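Local atomic coordinates of membrane-bound lytic murein transglycosylase (Agrobacterium tumefaciens, PDB entry 2PNW), a protein that probably cleaves the glycan strands of peptidoglycan as a lytic transglycosylase, releasing products that end in 1,6-anhydro-N-acetylmuramic acid. Residues L50-A55 / R364-R369; Y118-R123 / K202-A207; G218-D223 / D249-H254. All blocks are in the same frame, centred on the assembly; numbering follows the deposited sequence.

Interaction 1: L50-A55 / R364-R369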
loop_
_atom_site.group_PDB
_atom_site.type_symbol
_atom_site.label_atom_id
_atom_site.label_comp_id
_atom_site.label_asym_id
_atom_site.label_seq_id
_atom_site.Cartn_x
_atom_site.Cartn_y
_atom_site.Cartn_z
ATOM N N LEU A 50 -14.229 -2.440 11.790
ATOM C CA LEU A 50 -15.330 -3.309 11.347
ATOM C C LEU A 50 -15.537 -4.498 12.301
ATOM O O LEU A 50 -16.672 -4.917 12.552
ATOM C CB LEU A 50 -15.148 -3.747 9.886
ATOM C CG LEU A 50 -16.258 -4.548 9.187
ATOM C CD1 LEU A 50 -16.217 -4.286 7.700
ATOM C CD2 LEU A 50 -16.135 -6.037 9.425
ATOM N N GLY A 51 -14.435 -5.030 12.825
ATOM C CA GLY A 51 -14.479 -5.923 13.968
ATOM C C GLY A 51 -14.027 -7.352 13.748
ATOM O O GLY A 51 -14.089 -8.158 14.664
ATOM N N ILE A 52 -13.575 -7.691 12.547
ATOM C CA ILE A 52 -13.086 -9.057 12.336
ATOM C C ILE A 52 -11.693 -9.278 12.931
ATOM O O ILE A 52 -10.743 -8.581 12.569
ATOM C CB ILE A 52 -13.058 -9.433 10.847
ATOM C CG1 ILE A 52 -14.410 -9.109 10.181
ATOM C CG2 ILE A 52 -12.681 -10.913 10.701
ATOM C CD1 ILE A 52 -15.528 -10.073 10.544
ATOM N N THR A 53 -11.561 -10.255 13.830
ATOM C CA THR A 53 -10.266 -10.469 14.475
ATOM C C THR A 53 -9.349 -11.327 13.618
ATOM O O THR A 53 -9.818 -12.113 12.783
ATOM C CB THR A 53 -10.414 -11.154 15.859
ATOM O OG1 THR A 53 -10.815 -12.513 15.674
ATOM C CG2 THR A 53 -11.474 -10.410 16.723
ATOM N N ALA A 54 -8.044 -11.203 13.855
ATOM C CA ALA A 54 -7.068 -12.111 13.242
ATOM C C ALA A 54 -7.354 -13.582 13.563
ATOM O O ALA A 54 -7.165 -14.446 12.707
ATOM C CB ALA A 54 -5.659 -11.754 13.674
ATOM N N ALA A 55 -7.782 -13.880 14.794
ATOM C CA ALA A 55 -8.189 -15.253 15.127
ATOM C C ALA A 55 -9.350 -15.765 14.271
ATOM O O ALA A 55 -9.369 -16.937 13.893
ATOM C CB ALA A 55 -8.540 -15.386 16.611
ATOM N N ARG A 364 -17.207 -17.713 8.058
ATOM C CA ARG A 364 -18.623 -17.927 8.363
ATOM C C ARG A 364 -18.997 -17.884 9.849
ATOM O O ARG A 364 -20.095 -17.442 10.173
ATOM C CB ARG A 364 -19.267 -19.058 7.520
ATOM C CG ARG A 364 -19.128 -20.464 8.008
ATOM C CD ARG A 364 -19.662 -21.476 6.953
ATOM N NE ARG A 364 -21.049 -21.220 6.558
ATOM C CZ ARG A 364 -21.432 -20.624 5.424
ATOM N NH1 ARG A 364 -22.725 -20.441 5.182
ATOM N NH2 ARG A 364 -20.536 -20.200 4.528
ATOM N N ILE A 365 -18.070 -18.226 10.747
ATOM C CA ILE A 365 -18.320 -18.038 12.200
ATOM C C ILE A 365 -18.430 -16.568 12.607
ATOM O O ILE A 365 -19.274 -16.217 13.443
ATOM C CB ILE A 365 -17.288 -18.749 13.143
ATOM C CG1 ILE A 365 -15.902 -18.074 13.075
ATOM C CG2 ILE A 365 -17.238 -20.267 12.862
ATOM C CD1 ILE A 365 -15.042 -18.173 14.365
ATOM N N ALA A 366 -17.590 -15.719 12.016
ATOM C CA ALA A 366 -17.623 -14.278 12.279
ATOM C C ALA A 366 -18.851 -13.622 11.681
ATOM O O ALA A 366 -19.346 -12.622 12.201
ATOM C CB ALA A 366 -16.378 -13.603 11.739
ATOM N N ALA A 367 -19.323 -14.169 10.565
ATOM C CA ALA A 367 -20.371 -13.536 9.782
ATOM C C ALA A 367 -21.701 -13.400 10.540
ATOM O O ALA A 367 -22.453 -12.444 10.320
ATOM C CB ALA A 367 -20.571 -14.296 8.469
ATOM N N GLU A 368 -21.986 -14.340 11.436
ATOM C CA GLU A 368 -23.293 -14.367 12.105
ATOM C C GLU A 368 -23.689 -13.068 12.789
ATOM O O GLU A 368 -24.805 -12.586 12.605
ATOM C CB GLU A 368 -23.409 -15.553 13.068
ATOM C CG GLU A 368 -23.966 -16.814 12.404
ATOM C CD GLU A 368 -25.444 -16.702 12.008
ATOM O OE1 GLU A 368 -26.167 -15.815 12.534
ATOM O OE2 GLU A 368 -25.888 -17.523 11.165
ATOM N N ARG A 369 -22.775 -12.475 13.552
ATOM C CA ARG A 369 -23.086 -11.209 14.217
ATOM C C ARG A 369 -23.340 -10.027 13.274
ATOM O O ARG A 369 -23.890 -9.013 13.700
ATOM C CB ARG A 369 -22.007 -10.847 15.247
ATOM C CG ARG A 369 -20.664 -10.391 14.666
ATOM C CD ARG A 369 -19.724 -10.066 15.828
ATOM N NE ARG A 369 -18.362 -9.706 15.422
ATOM C CZ ARG A 369 -17.404 -10.590 15.160
ATOM N NH1 ARG A 369 -16.191 -10.169 14.808
ATOM N NH2 ARG A 369 -17.660 -11.888 15.238
#
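Arg369 supplies the polar part of this contact by reaching across to the backbone of Gly51. Its NH1 donates to Gly51 O over 2.9 Å. The bond is weak, because the angle at the hydrogen is only 129°. The carbonyl oxygen lies at the edge of the guanidinium, near its plane. The arginine chain is extended from CG to NE. CG sits between the backbone N and the carbonyl carbon (chi1 72°), and from there the chain spans the gap to segment 50-55. The stronger polar partner of the group is Glu56, whose OE2 forms a salt bridge with NH2. The backbone angles of Gly51 would jam a CB against the carbonyl O of Leu50, which by itself calls for glycine.

The apolar part is a single pair of methyl groups. Ile52 CD1 meets Ala366 CB at 3.8 Å, and both residues are buried. Ile52 places CG1 beside its backbone N (chi1 -50°), and this branch ends in the CD1 that touches the alanine. Ile52 also packs on Leu298 and on Leu362 of strand 353-363. The same residue approaches the arginine through its backbone, with Ile52 CA 4.1 Å from Arg369 NH1.

Thr53 OG1 caps Glu56 N at the start of helix 54-66, which carries that glutamate.

The contact joins the entry to helix 54-66 with the C-terminal helical turn after strand 353-363. The polar tie across the two segments is weak. The arginine is probably positioned mainly by Glu56, beside a small buried apolar contact.

Interaction 2: Y118-R123 / K202-A207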
loop_
_atom_site.group_PDB
_atom_site.type_symbol
_atom_site.label_atom_id
_atom_site.label_comp_id
_atom_site.label_asym_id
_atom_site.label_seq_id
_atom_site.Cartn_x
_atom_site.Cartn_y
_atom_site.Cartn_z
ATOM N N TYR A 118 21.084 11.378 -4.990
ATOM C CA TYR A 118 19.929 11.401 -4.093
ATOM C C TYR A 118 19.899 10.156 -3.229
ATOM O O TYR A 118 19.533 9.090 -3.714
ATOM C CB TYR A 118 18.626 11.516 -4.894
ATOM C CG TYR A 118 18.609 12.737 -5.793
ATOM C CD1 TYR A 118 18.630 14.025 -5.236
ATOM C CD2 TYR A 118 18.583 12.611 -7.192
ATOM C CE1 TYR A 118 18.623 15.175 -6.055
ATOM C CE2 TYR A 118 18.583 13.767 -8.035
ATOM C CZ TYR A 118 18.590 15.033 -7.433
ATOM O OH TYR A 118 18.578 16.179 -8.215
ATOM N N PRO A 119 20.302 10.299 -1.961
ATOM C CA PRO A 119 20.413 9.109 -1.106
ATOM C C PRO A 119 19.059 8.455 -0.817
ATOM O O PRO A 119 18.004 9.127 -0.809
ATOM C CB PRO A 119 21.037 9.656 0.172
ATOM C CG PRO A 119 20.624 11.142 0.201
ATOM C CD PRO A 119 20.713 11.538 -1.268
ATOM N N ILE A 120 19.114 7.149 -0.562
ATOM C CA ILE A 120 17.988 6.385 -0.058
ATOM C C ILE A 120 18.431 5.920 1.324
ATOM O O ILE A 120 19.497 5.329 1.451
ATOM C CB ILE A 120 17.718 5.160 -0.953
ATOM C CG1 ILE A 120 17.456 5.625 -2.397
ATOM C CG2 ILE A 120 16.521 4.389 -0.413
ATOM C CD1 ILE A 120 17.353 4.469 -3.430
ATOM N N TYR A 121 17.647 6.227 2.367
ATOM C CA TYR A 121 18.112 6.038 3.743
ATOM C C TYR A 121 17.442 4.878 4.469
ATOM O O TYR A 121 16.230 4.669 4.320
ATOM C CB TYR A 121 17.815 7.296 4.556
ATOM C CG TYR A 121 18.707 8.485 4.245
ATOM C CD1 TYR A 121 20.080 8.458 4.533
ATOM C CD2 TYR A 121 18.162 9.648 3.673
ATOM C CE1 TYR A 121 20.905 9.583 4.258
ATOM C CE2 TYR A 121 18.973 10.776 3.388
ATOM C CZ TYR A 121 20.328 10.738 3.696
ATOM O OH TYR A 121 21.107 11.856 3.423
ATOM N N ARG A 122 18.227 4.163 5.283
ATOM C CA ARG A 122 17.679 3.219 6.267
ATOM C C ARG A 122 17.171 4.023 7.450
ATOM O O ARG A 122 17.448 5.224 7.559
ATOM C CB ARG A 122 18.779 2.311 6.863
ATOM C CG ARG A 122 19.519 1.402 5.943
ATOM C CD ARG A 122 20.463 0.516 6.813
ATOM N NE ARG A 122 21.747 1.134 7.140
ATOM C CZ ARG A 122 22.106 1.570 8.345
ATOM N NH1 ARG A 122 21.280 1.444 9.386
ATOM N NH2 ARG A 122 23.316 2.093 8.530
ATOM N N ARG A 123 16.481 3.346 8.378
ATOM C CA ARG A 123 15.954 4.034 9.549
ATOM C C ARG A 123 17.085 4.484 10.491
ATOM O O ARG A 123 17.886 3.653 10.950
ATOM C CB ARG A 123 15.004 3.097 10.295
ATOM C CG ARG A 123 14.305 3.756 11.475
ATOM C CD ARG A 123 13.491 2.683 12.199
ATOM N NE ARG A 123 12.774 3.264 13.333
ATOM C CZ ARG A 123 11.688 2.720 13.877
ATOM N NH1 ARG A 123 11.189 1.575 13.394
ATOM N NH2 ARG A 123 11.111 3.336 14.918
ATOM N N LYS A 202 18.438 -5.043 -5.546
ATOM C CA LYS A 202 18.119 -5.090 -4.108
ATOM C C LYS A 202 16.676 -4.651 -3.973
ATOM O O LYS A 202 16.267 -3.688 -4.612
ATOM C CB LYS A 202 18.995 -4.124 -3.313
ATOM C CG LYS A 202 20.444 -4.535 -3.114
ATOM C CD LYS A 202 21.078 -3.627 -2.045
ATOM C CE LYS A 202 22.534 -3.988 -1.794
ATOM N NZ LYS A 202 23.150 -3.142 -0.715
ATOM N N ARG A 203 15.889 -5.339 -3.168
ATOM C CA ARG A 203 14.525 -4.883 -2.945
ATOM C C ARG A 203 14.498 -4.090 -1.651
ATOM O O ARG A 203 15.154 -4.484 -0.683
ATOM C CB ARG A 203 13.594 -6.082 -2.825
ATOM C CG ARG A 203 12.982 -6.520 -4.143
ATOM C CD ARG A 203 11.719 -7.202 -3.721
ATOM N NE ARG A 203 10.651 -7.178 -4.688
ATOM C CZ ARG A 203 10.194 -8.249 -5.293
ATOM N NH1 ARG A 203 10.767 -9.435 -5.070
ATOM N NH2 ARG A 203 9.182 -8.129 -6.138
ATOM N N ILE A 204 13.753 -2.978 -1.624
ATOM C CA ILE A 204 13.594 -2.204 -0.388
ATOM C C ILE A 204 12.100 -2.048 -0.132
ATOM O O ILE A 204 11.300 -2.057 -1.070
ATOM C CB ILE A 204 14.303 -0.820 -0.447
ATOM C CG1 ILE A 204 13.718 0.033 -1.606
ATOM C CG2 ILE A 204 15.855 -1.008 -0.566
ATOM C CD1 ILE A 204 14.246 1.554 -1.671
ATOM N N THR A 205 11.732 -1.885 1.141
ATOM C CA THR A 205 10.340 -1.704 1.502
ATOM C C THR A 205 10.277 -0.809 2.743
ATOM O O THR A 205 11.271 -0.671 3.474
ATOM C CB THR A 205 9.665 -3.093 1.776
ATOM O OG1 THR A 205 8.251 -2.926 1.900
ATOM C CG2 THR A 205 10.244 -3.725 3.031
ATOM N N TYR A 206 9.112 -0.204 2.961
ATOM C CA TYR A 206 8.887 0.708 4.083
ATOM C C TYR A 206 9.398 0.086 5.404
ATOM O O TYR A 206 9.059 -1.073 5.721
ATOM C CB TYR A 206 7.381 0.984 4.179
ATOM C CG TYR A 206 6.966 1.724 5.424
ATOM C CD1 TYR A 206 6.854 3.114 5.432
ATOM C CD2 TYR A 206 6.703 1.032 6.613
ATOM C CE1 TYR A 206 6.486 3.805 6.612
ATOM C CE2 TYR A 206 6.323 1.714 7.796
ATOM C CZ TYR A 206 6.217 3.096 7.778
ATOM O OH TYR A 206 5.849 3.768 8.928
ATOM N N ALA A 207 10.177 0.856 6.160
ATOM C CA ALA A 207 10.551 0.492 7.533
ATOM C C ALA A 207 9.978 1.422 8.582
ATOM O O ALA A 207 9.597 0.966 9.667
ATOM C CB ALA A 207 12.085 0.462 7.671
HETATM O O HOH W 1 12.119 -0.395 11.463
#
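Ile120 and Ile204 make the apolar contact between strands 118-121 and 201-209. Ile120 CG2 meets Ile204 CD1 at 3.8 Å, and the two side chains cross obliquely. Both are buried. On Ile204, CG1 stands between the backbone N and the carbonyl carbon (chi1 60°), and CD1 extends from it to the other isoleucine. Leu194 of strand 191-195 touches both isoleucines, and Phe261 of strand 259-263 also packs on Ile204.

Beyond the end of strand 118-121 the CA atoms of Arg123 and Ala207 come nearest, 6.8 Å apart. Here the contact between the side chains is loose. Ala207 CB is 4.7 Å from Arg123 CB.

The polar link runs through one water. Arg123 NH1 donates to it over 2.9 Å, and the water lies in the guanidinium plane, at its edge. The water in turn donates to Ala207 O over 3.4 Å, a weak bond. The direct gap from Arg123 NH1 to Ala207 O is 4.1 Å. The arginine is fully extended, with CG anti to the backbone N (chi1 -175°). Its NH2 is held by Leu127 O and by a salt bridge to Asp129 OD2.

The end-to-end directions of the touching parts differ by 32°, yet the two strands are not hydrogen-bonded neighbours. Strand 118-121 pairs with 173-177, and strand 201-209 pairs with 191-195 and 259-263. A backbone hydrogen bond between Tyr121 and Phe261 links the first strand to 259-263 as well, and so brings the two strands together. The contact thus packs side chains between strands of the MltA-specific insert domain. Its chemistry implies a buried isoleucine contact and a hydrated end, where the arginine is fixed chiefly by Leu127 and Asp129.

Interaction 3: G218-D223 / D249-H254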
loop_
_atom_site.group_PDB
_atom_site.type_symbol
_atom_site.label_atom_id
_atom_site.label_comp_id
_atom_site.label_asym_id
_atom_site.label_seq_id
_atom_site.Cartn_x
_atom_site.Cartn_y
_atom_site.Cartn_z
ATOM N N GLY A 218 -0.527 15.711 -6.096
ATOM C CA GLY A 218 -1.560 15.818 -7.140
ATOM C C GLY A 218 -2.600 16.857 -6.749
ATOM O O GLY A 218 -2.979 17.726 -7.538
ATOM N N ARG A 219 -3.053 16.786 -5.506
ATOM C CA ARG A 219 -4.059 17.737 -5.017
ATOM C C ARG A 219 -3.512 19.158 -4.973
ATOM O O ARG A 219 -4.226 20.115 -5.295
ATOM C CB ARG A 219 -4.570 17.290 -3.639
ATOM C CG ARG A 219 -5.640 18.180 -3.008
ATOM C CD ARG A 219 -6.790 18.516 -3.960
ATOM N NE ARG A 219 -7.495 17.342 -4.454
ATOM C CZ ARG A 219 -8.429 17.376 -5.402
ATOM N NH1 ARG A 219 -8.772 18.534 -5.969
ATOM N NH2 ARG A 219 -9.022 16.252 -5.784
ATOM N N LEU A 220 -2.245 19.305 -4.597
ATOM C CA LEU A 220 -1.613 20.621 -4.587
ATOM C C LEU A 220 -1.631 21.200 -5.986
ATOM O O LEU A 220 -1.933 22.377 -6.177
ATOM C CB LEU A 220 -0.156 20.534 -4.101
ATOM C CG LEU A 220 0.643 21.849 -4.137
ATOM C CD1 LEU A 220 -0.024 22.929 -3.361
ATOM C CD2 LEU A 220 2.066 21.681 -3.605
ATOM N N LEU A 221 -1.278 20.376 -6.964
ATOM C CA LEU A 221 -1.229 20.858 -8.346
ATOM C C LEU A 221 -2.629 21.185 -8.888
ATOM O O LEU A 221 -2.781 22.187 -9.596
ATOM C CB LEU A 221 -0.470 19.875 -9.244
ATOM C CG LEU A 221 1.016 19.739 -8.897
ATOM C CD1 LEU A 221 1.650 18.595 -9.708
ATOM C CD2 LEU A 221 1.791 21.053 -9.121
ATOM N N LEU A 222 -3.635 20.363 -8.562
ATOM C CA LEU A 222 -5.018 20.682 -8.928
ATOM C C LEU A 222 -5.498 21.984 -8.286
ATOM O O LEU A 222 -6.130 22.830 -8.969
ATOM C CB LEU A 222 -5.967 19.554 -8.545
ATOM C CG LEU A 222 -5.775 18.266 -9.321
ATOM C CD1 LEU A 222 -6.638 17.189 -8.679
ATOM C CD2 LEU A 222 -6.181 18.489 -10.776
ATOM N N ASP A 223 -5.191 22.150 -6.992
ATOM C CA ASP A 223 -5.651 23.307 -6.222
ATOM C C ASP A 223 -5.026 24.583 -6.780
ATOM O O ASP A 223 -5.661 25.635 -6.773
ATOM C CB ASP A 223 -5.317 23.184 -4.729
ATOM C CG ASP A 223 -6.261 22.229 -3.963
ATOM O OD1 ASP A 223 -7.271 21.731 -4.521
ATOM O OD2 ASP A 223 -5.966 21.974 -2.769
ATOM N N ASP A 249 11.306 21.125 -6.124
ATOM C CA ASP A 249 11.530 21.012 -4.664
ATOM C C ASP A 249 10.377 21.575 -3.858
ATOM O O ASP A 249 9.946 20.962 -2.881
ATOM C CB ASP A 249 12.854 21.663 -4.206
ATOM C CG ASP A 249 14.071 20.930 -4.700
ATOM O OD1 ASP A 249 13.961 19.752 -5.115
ATOM O OD2 ASP A 249 15.167 21.534 -4.666
ATOM N N GLY A 250 9.868 22.751 -4.240
ATOM C CA GLY A 250 8.770 23.375 -3.479
ATOM C C GLY A 250 7.540 22.495 -3.408
ATOM O O GLY A 250 6.861 22.427 -2.376
ATOM N N VAL A 251 7.258 21.810 -4.518
ATOM C CA VAL A 251 6.117 20.934 -4.615
ATOM C C VAL A 251 6.374 19.639 -3.817
ATOM O O VAL A 251 5.535 19.226 -3.049
ATOM C CB VAL A 251 5.785 20.622 -6.092
ATOM C CG1 VAL A 251 4.717 19.507 -6.203
ATOM C CG2 VAL A 251 5.299 21.922 -6.820
ATOM N N LEU A 252 7.510 18.985 -4.046
ATOM C CA LEU A 252 7.776 17.724 -3.307
ATOM C C LEU A 252 7.789 17.978 -1.805
ATOM O O LEU A 252 7.302 17.161 -1.021
ATOM C CB LEU A 252 9.124 17.136 -3.720
ATOM C CG LEU A 252 9.206 16.780 -5.216
ATOM C CD1 LEU A 252 10.453 15.896 -5.467
ATOM C CD2 LEU A 252 7.898 16.105 -5.725
ATOM N N TRP A 253 8.342 19.116 -1.401
ATOM C CA TRP A 253 8.520 19.401 0.037
ATOM C C TRP A 253 7.219 19.766 0.771
ATOM O O TRP A 253 7.176 19.793 2.018
ATOM C CB TRP A 253 9.596 20.484 0.215
ATOM C CG TRP A 253 10.999 20.029 -0.141
ATOM C CD1 TRP A 253 11.451 18.740 -0.242
ATOM C CD2 TRP A 253 12.132 20.866 -0.393
ATOM N NE1 TRP A 253 12.778 18.723 -0.574
ATOM C CE2 TRP A 253 13.230 20.018 -0.648
ATOM C CE3 TRP A 253 12.332 22.265 -0.425
ATOM C CZ2 TRP A 253 14.510 20.512 -0.935
ATOM C CZ3 TRP A 253 13.602 22.754 -0.701
ATOM C CH2 TRP A 253 14.681 21.880 -0.955
ATOM N N HIS A 254 6.150 20.015 -0.001
ATOM C CA HIS A 254 4.776 20.118 0.532
ATOM C C HIS A 254 4.415 18.816 1.234
ATOM O O HIS A 254 3.651 18.809 2.191
ATOM C CB HIS A 254 3.792 20.363 -0.616
ATOM C CG HIS A 254 2.350 20.311 -0.217
ATOM N ND1 HIS A 254 1.775 21.256 0.604
ATOM C CD2 HIS A 254 1.352 19.483 -0.600
ATOM C CE1 HIS A 254 0.486 20.991 0.741
ATOM N NE2 HIS A 254 0.205 19.909 0.025
#
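Leu220 and Val251 mark the closest approach of the two backbones, with their CA atoms 7.7 Å apart. Segment 218-223 is helical throughout, with Leu222 N bonded to Gly218 O and Asp223 N to Arg219 O. Segment 249-254 begins in helix 248-252, and Trp253 N is bonded to Asp249 O.

Leu220 is the central side chain. Its CG lies anti to the backbone N (chi1 176°), which carries CG toward the second segment, where the CD2 branch does the touching. CD2 sits over one face of the His254 ring, 4.0 Å from the ring centroid and 29° off the normal. This is a CH-pi contact. The leucine and the histidine come from opposite directions. His254 is exposed, and Ser215 touches its side chain.

The arrangement is helix-against-helix packing within the MltA-specific insert domain. A third helix, 234-243, takes part through Trp240, which touches both Leu221 and Val251.

Val251 meets the first helix with both of its methyl groups. Its CG1 is 4.3 Å from Leu220 CD2, and its CG2 is equally far from Leu221 CD2. Val251 also touches Ile217, one residue before the first segment.

From the N terminus, the chain first reaches 50-55, where interaction 1 opens. It closes only at 364-369, near the C terminus, so this loop encloses both other contacts. Interaction 2 opens at strand 118-121 and closes at strand 201-209. Helix 217-223 follows next. Interaction 3 opens on this helix, at 218-223, and closes a short loop at 249-254. Interactions 2 and 3 are therefore in series and do not cross. Both lie in the MltA-specific insert domain, one among its strands and one among its helices, with centres about 23 Å apart. Interaction 1 ties the start of helix 54-66 to the helical turn near the C terminus, on the opposite side of the chain's centre, about 36 Å and 41 Å from them between centres.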